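Local coordinates for chemotaxis operon protein (CheX) (Borrelia burgdorferi, PDB 3HZH) that probably acts as a phosphatase in bacterial chemotaxis signalling, removing the phosphoryl group from the activated response regulator CheY, at residues L78-K83 against A103-V108; D90-E95 against P132-G137. One frame throughout, in Å; residues are numbered along the deposited sequence.

Contact 1: residues L78-K83 against A103-V108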
loop_
_atom_site.group_PDB
_atom_site.type_symbol
_atom_site.label_atom_id
_atom_site.label_comp_id
_atom_site.label_asym_id
_atom_site.label_seq_id
_atom_site.Cartn_x
_atom_site.Cartn_y
_atom_site.Cartn_z
ATOM N N LEU B 78 13.521 11.224 -4.884
ATOM C CA LEU B 78 13.825 11.797 -3.573
ATOM C C LEU B 78 12.779 12.832 -3.182
ATOM O O LEU B 78 12.351 12.885 -2.033
ATOM C CB LEU B 78 15.219 12.445 -3.578
ATOM C CG LEU B 78 16.430 11.516 -3.703
ATOM C CD1 LEU B 78 17.694 12.334 -3.928
ATOM C CD2 LEU B 78 16.554 10.667 -2.444
ATOM N N PHE B 79 12.383 13.659 -4.147
ATOM C CA PHE B 79 11.376 14.692 -3.914
ATOM C C PHE B 79 10.090 14.034 -3.416
ATOM O O PHE B 79 9.546 14.424 -2.386
ATOM C CB PHE B 79 11.079 15.443 -5.215
ATOM C CG PHE B 79 10.049 16.528 -5.077
ATOM C CD1 PHE B 79 10.406 17.796 -4.636
ATOM C CD2 PHE B 79 8.718 16.281 -5.395
ATOM C CE1 PHE B 79 9.456 18.806 -4.519
ATOM C CE2 PHE B 79 7.755 17.288 -5.279
ATOM C CZ PHE B 79 8.128 18.552 -4.842
ATOM N N VAL B 80 9.603 13.044 -4.166
ATOM C CA VAL B 80 8.380 12.321 -3.795
ATOM C C VAL B 80 8.499 11.634 -2.434
ATOM O O VAL B 80 7.604 11.752 -1.597
ATOM C CB VAL B 80 8.011 11.246 -4.846
ATOM C CG1 VAL B 80 6.784 10.465 -4.381
ATOM C CG2 VAL B 80 7.743 11.908 -6.200
ATOM N N ALA B 81 9.588 10.905 -2.214
ATOM C CA ALA B 81 9.765 10.236 -0.927
ATOM C C ALA B 81 9.795 11.277 0.200
ATOM O O ALA B 81 9.230 11.050 1.272
ATOM C CB ALA B 81 11.050 9.416 -0.928
ATOM N N SER B 82 10.438 12.418 -0.057
ATOM C CA SER B 82 10.531 13.495 0.928
ATOM C C SER B 82 9.159 14.042 1.305
ATOM O O SER B 82 8.851 14.218 2.480
ATOM C CB SER B 82 11.406 14.640 0.401
ATOM O OG SER B 82 12.767 14.250 0.307
ATOM N N LYS B 83 8.335 14.314 0.305
ATOM C CA LYS B 83 6.999 14.835 0.552
ATOM C C LYS B 83 6.116 13.842 1.312
ATOM O O LYS B 83 5.381 14.239 2.215
ATOM C CB LYS B 83 6.325 15.203 -0.778
ATOM C CG LYS B 83 6.996 16.340 -1.533
ATOM C CD LYS B 83 6.860 17.651 -0.774
ATOM C CE LYS B 83 7.469 18.810 -1.549
ATOM N NZ LYS B 83 7.191 20.123 -0.888
ATOM N N ALA B 103 10.846 1.723 -0.509
ATOM C CA ALA B 103 9.619 1.300 0.173
ATOM C C ALA B 103 8.448 2.252 -0.024
ATOM O O ALA B 103 7.290 1.822 -0.068
ATOM C CB ALA B 103 9.889 1.122 1.658
ATOM N N THR B 104 8.747 3.545 -0.123
ATOM C CA THR B 104 7.710 4.544 -0.313
ATOM C C THR B 104 7.172 4.524 -1.739
ATOM O O THR B 104 5.963 4.494 -1.951
ATOM C CB THR B 104 8.225 5.974 0.000
ATOM O OG1 THR B 104 8.735 6.029 1.343
ATOM C CG2 THR B 104 7.083 6.985 -0.131
ATOM N N LEU B 105 8.061 4.549 -2.725
ATOM C CA LEU B 105 7.613 4.538 -4.118
ATOM C C LEU B 105 6.902 3.240 -4.508
ATOM O O LEU B 105 5.913 3.273 -5.255
ATOM C CB LEU B 105 8.793 4.795 -5.060
ATOM C CG LEU B 105 9.540 6.111 -4.826
ATOM C CD1 LEU B 105 10.587 6.300 -5.917
ATOM C CD2 LEU B 105 8.555 7.268 -4.821
ATOM N N THR B 106 7.384 2.098 -4.015
ATOM C CA THR B 106 6.719 0.835 -4.338
ATOM C C THR B 106 5.325 0.822 -3.719
ATOM O O THR B 106 4.400 0.257 -4.294
ATOM C CB THR B 106 7.508 -0.416 -3.839
ATOM O OG1 THR B 106 7.732 -0.328 -2.423
ATOM C CG2 THR B 106 8.840 -0.539 -4.572
ATOM N N GLU B 107 5.162 1.454 -2.558
ATOM C CA GLU B 107 3.849 1.492 -1.914
ATOM C C GLU B 107 2.914 2.386 -2.726
ATOM O O GLU B 107 1.706 2.139 -2.786
ATOM C CB GLU B 107 3.940 2.010 -0.467
ATOM C CG GLU B 107 2.585 2.168 0.210
ATOM C CD GLU B 107 1.943 0.854 0.623
ATOM O OE1 GLU B 107 2.142 -0.160 -0.077
ATOM O OE2 GLU B 107 1.209 0.839 1.638
ATOM N N VAL B 108 3.462 3.432 -3.342
ATOM C CA VAL B 108 2.639 4.300 -4.180
ATOM C C VAL B 108 2.136 3.437 -5.343
ATOM O O VAL B 108 0.967 3.509 -5.721
ATOM C CB VAL B 108 3.439 5.500 -4.763
ATOM C CG1 VAL B 108 2.605 6.214 -5.825
ATOM C CG2 VAL B 108 3.805 6.501 -3.643
#

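Contact 2: residues D90-E95 against P132-G137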
loop_
_atom_site.group_PDB
_atom_site.type_symbol
_atom_site.label_atom_id
_atom_site.label_comp_id
_atom_site.label_asym_id
_atom_site.label_seq_id
_atom_site.Cartn_x
_atom_site.Cartn_y
_atom_site.Cartn_z
ATOM N N ASP B 90 17.912 13.724 0.576
ATOM C CA ASP B 90 18.653 14.327 -0.527
ATOM C C ASP B 90 19.858 13.503 -0.956
ATOM O O ASP B 90 20.658 13.946 -1.779
ATOM C CB ASP B 90 19.113 15.729 -0.131
ATOM C CG ASP B 90 20.010 15.723 1.093
ATOM O OD1 ASP B 90 20.453 16.816 1.508
ATOM O OD2 ASP B 90 20.271 14.632 1.640
ATOM N N ASP B 91 19.984 12.307 -0.400
ATOM C CA ASP B 91 21.107 11.447 -0.741
ATOM C C ASP B 91 20.583 10.029 -0.929
ATOM O O ASP B 91 20.541 9.235 0.006
ATOM C CB ASP B 91 22.166 11.506 0.371
ATOM C CG ASP B 91 23.489 10.877 -0.042
ATOM O OD1 ASP B 91 23.647 10.538 -1.236
ATOM O OD2 ASP B 91 24.380 10.740 0.826
ATOM N N PHE B 92 20.178 9.738 -2.162
ATOM C CA PHE B 92 19.620 8.447 -2.558
ATOM C C PHE B 92 20.611 7.305 -2.368
ATOM O O PHE B 92 20.256 6.128 -2.470
ATOM C CB PHE B 92 19.207 8.514 -4.033
ATOM C CG PHE B 92 18.748 7.197 -4.602
ATOM C CD1 PHE B 92 17.474 6.700 -4.331
ATOM C CD2 PHE B 92 19.597 6.455 -5.416
ATOM C CE1 PHE B 92 17.051 5.481 -4.870
ATOM C CE2 PHE B 92 19.187 5.234 -5.959
ATOM C CZ PHE B 92 17.909 4.749 -5.687
ATOM N N ASP B 93 21.861 7.665 -2.105
ATOM C CA ASP B 93 22.920 6.683 -1.920
ATOM C C ASP B 93 23.244 6.373 -0.473
ATOM O O ASP B 93 24.168 5.613 -0.161
ATOM C CB ASP B 93 24.178 7.110 -2.671
ATOM C CG ASP B 93 24.137 6.702 -4.131
ATOM O OD1 ASP B 93 23.475 5.686 -4.435
ATOM O OD2 ASP B 93 24.791 7.360 -4.966
ATOM N N ASP B 94 22.474 7.005 0.398
ATOM C CA ASP B 94 22.544 6.799 1.827
ATOM C C ASP B 94 21.740 5.505 1.909
ATOM O O ASP B 94 20.689 5.360 1.281
ATOM C CB ASP B 94 21.868 7.990 2.516
ATOM C CG ASP B 94 21.243 7.641 3.854
ATOM O OD1 ASP B 94 21.242 6.462 4.254
ATOM O OD2 ASP B 94 20.722 8.573 4.504
ATOM N N GLU B 95 22.295 4.568 2.660
ATOM C CA GLU B 95 21.794 3.221 2.874
ATOM C C GLU B 95 20.462 2.971 3.536
ATOM O O GLU B 95 19.967 1.838 3.573
ATOM C CB GLU B 95 22.854 2.476 3.642
ATOM C CG GLU B 95 23.653 1.596 2.781
ATOM C CD GLU B 95 23.521 0.192 3.261
ATOM O OE1 GLU B 95 22.558 -0.066 4.016
ATOM O OE2 GLU B 95 24.356 -0.650 2.886
ATOM N N PRO B 132 5.127 -5.481 -5.124
ATOM C CA PRO B 132 5.915 -4.636 -6.018
ATOM C C PRO B 132 7.408 -4.895 -6.092
ATOM O O PRO B 132 8.004 -5.505 -5.205
ATOM C CB PRO B 132 5.608 -3.242 -5.488
ATOM C CG PRO B 132 5.671 -3.504 -3.995
ATOM C CD PRO B 132 4.796 -4.753 -3.885
ATOM N N ALA B 133 8.010 -4.411 -7.169
ATOM C CA ALA B 133 9.444 -4.530 -7.351
ATOM C C ALA B 133 10.005 -3.118 -7.502
ATOM O O ALA B 133 9.341 -2.235 -8.043
ATOM C CB ALA B 133 9.753 -5.342 -8.588
ATOM N N PHE B 134 11.220 -2.902 -7.009
ATOM C CA PHE B 134 11.865 -1.607 -7.125
ATOM C C PHE B 134 13.110 -1.812 -7.969
ATOM O O PHE B 134 13.976 -2.616 -7.622
ATOM C CB PHE B 134 12.260 -1.056 -5.748
ATOM C CG PHE B 134 12.795 0.355 -5.788
ATOM C CD1 PHE B 134 11.972 1.413 -6.157
ATOM C CD2 PHE B 134 14.123 0.623 -5.470
ATOM C CE1 PHE B 134 12.456 2.724 -6.206
ATOM C CE2 PHE B 134 14.621 1.930 -5.516
ATOM C CZ PHE B 134 13.784 2.983 -5.886
ATOM N N ILE B 135 13.195 -1.094 -9.083
ATOM C CA ILE B 135 14.336 -1.204 -9.977
ATOM C C ILE B 135 14.952 0.184 -10.108
ATOM O O ILE B 135 14.405 1.056 -10.773
ATOM C CB ILE B 135 13.898 -1.699 -11.376
ATOM C CG1 ILE B 135 13.002 -2.933 -11.236
ATOM C CG2 ILE B 135 15.124 -2.038 -12.212
ATOM C CD1 ILE B 135 13.638 -4.082 -10.491
ATOM N N TYR B 136 16.084 0.399 -9.457
ATOM C CA TYR B 136 16.733 1.701 -9.519
ATOM C C TYR B 136 18.050 1.511 -10.235
ATOM O O TYR B 136 18.301 0.423 -10.760
ATOM C CB TYR B 136 16.956 2.236 -8.106
ATOM C CG TYR B 136 17.868 1.364 -7.289
ATOM C CD1 TYR B 136 19.251 1.436 -7.441
ATOM C CD2 TYR B 136 17.348 0.409 -6.416
ATOM C CE1 TYR B 136 20.092 0.582 -6.750
ATOM C CE2 TYR B 136 18.180 -0.453 -5.720
ATOM C CZ TYR B 136 19.552 -0.362 -5.893
ATOM O OH TYR B 136 20.385 -1.215 -5.211
ATOM N N GLY B 137 18.891 2.544 -10.251
ATOM C CA GLY B 137 20.164 2.435 -10.940
ATOM C C GLY B 137 19.874 1.520 -12.098
ATOM O O GLY B 137 20.622 0.595 -12.415
#

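Contact 1: residues L78-K83 against A103-V108
Val80 reaches Leu105 with a single methyl, CG1, which rests 3.7 Å from Leu105 CD2. The two branched side chains approach at a slant, so that this one methyl pair, with Val80 CB behind it at 4.0 Å from the same CD2, carries the apolar touch. Val80 places CG1 opposite its own amide nitrogen (chi1 177°), which swings that branch across to the second helix. Leu105 starts out less directly: its CA–CB bond runs beside the other helix, and it is the far end, through CD2, that turns in.

One residue on from Val80 and one back from Leu105, the backbones come closest. The CA atoms of Ala81 and Thr104 are 6.1 Å apart, a spacing consistent with the small side chain of Ala81. Here the touch is a methyl against backbone: CG2 of Thr104 stands 4.3 Å from CA of Ala81. The threonine's two branches are thereby divided between jobs. With chi1 at -57° OG1 stands beside the backbone nitrogen, which leaves CG2 opposite that nitrogen and aimed at helix 74-85. OG1 bonds back to the carbonyl oxygen of Met100 one turn earlier and also receives ND2 of Asn85. That same ND2 bonds to the carbonyl oxygen of Ala81, so the asparagine ties the two helices together beside the methyl contact.

All four touching residues are buried, and nothing polar links the segments directly. Leu32 adds to the cover over Val80, and Phe134 of the sheet's edge strand packs on Leu105. Glu107, which takes no part in this packing, forms a salt bridge through OE2 with a basic side chain of another protein's chain. The arrangement is a close helix–helix packing of small and branched residues, joining helices 74-85 and 97-118 of the CheC-like fold.

Contact 2: residues D90-E95 against P132-G137
Phe92 extends its ring with CG opposite the backbone nitrogen (chi1 174°), and Tyr136 meets it with a chi1 of 62°, its CG set between its own backbone nitrogen and carbonyl carbon. These two choices bring the leading edge of the phenylalanine up to the base of the tyrosine. Phe92 CZ lies 3.6 Å from Tyr136 CB and 3.7 Å from Tyr136 CG, both near the plane of the phenylalanine ring. The rings form an offset edge-to-face pair, centroids 5.7 Å apart and planes at 72°, with the edge belonging to Phe92.

Phe134, two residues back along the chain, adds a lighter touch. Its CZ sits 4.2 Å from Phe92 CE1, each ring meeting the other at its edge, so this pair is an apolar contact beside the main one. The phenylalanine from the loop thus meets two aromatic side chains of the edge strand and the residue following it.

The loop is shaped by a type I beta turn from Asp91 to Asp94, closed by Asp94 N to Asp91 O at 3.0 Å. At the end of the turn, Asp94 bonds through OD1 to Glu96 N and through OD2 to Thr97 OG1, holding the turn against the start of helix 97-118. Ile74, Leu78 and Val101 pack on Phe92, which is buried.

Tyr136 also makes a cation–pi contact with Lys98. The join between loop and strand therefore rests on dispersion and weak ring electrostatics, with the nearby positive charge probably adding to the polarisation of the tyrosine ring.

In the fold
The contacts have centres 10 Å apart and touch directly: Leu78, on the segment 78-83, meets the loop of contact 2 through CD2, 3.8 Å from Phe92 N, while Thr106, on 103-108, sets CB 3.6 Å from Pro132 CG and CG2 3.7 Å from Phe134 CB. Contact 1 pairs two helices; contact 2 ties the loop connecting them to the sheet edge at strand 127-135, which follows helix 97-118 in the chain. The side chains of Thr104 and Phe134 are each about 13 Å from a bound magnesium ion. Residues of 103-108, and Pro132 of 132-137, also meet the chain of another protein, possibly a response regulator.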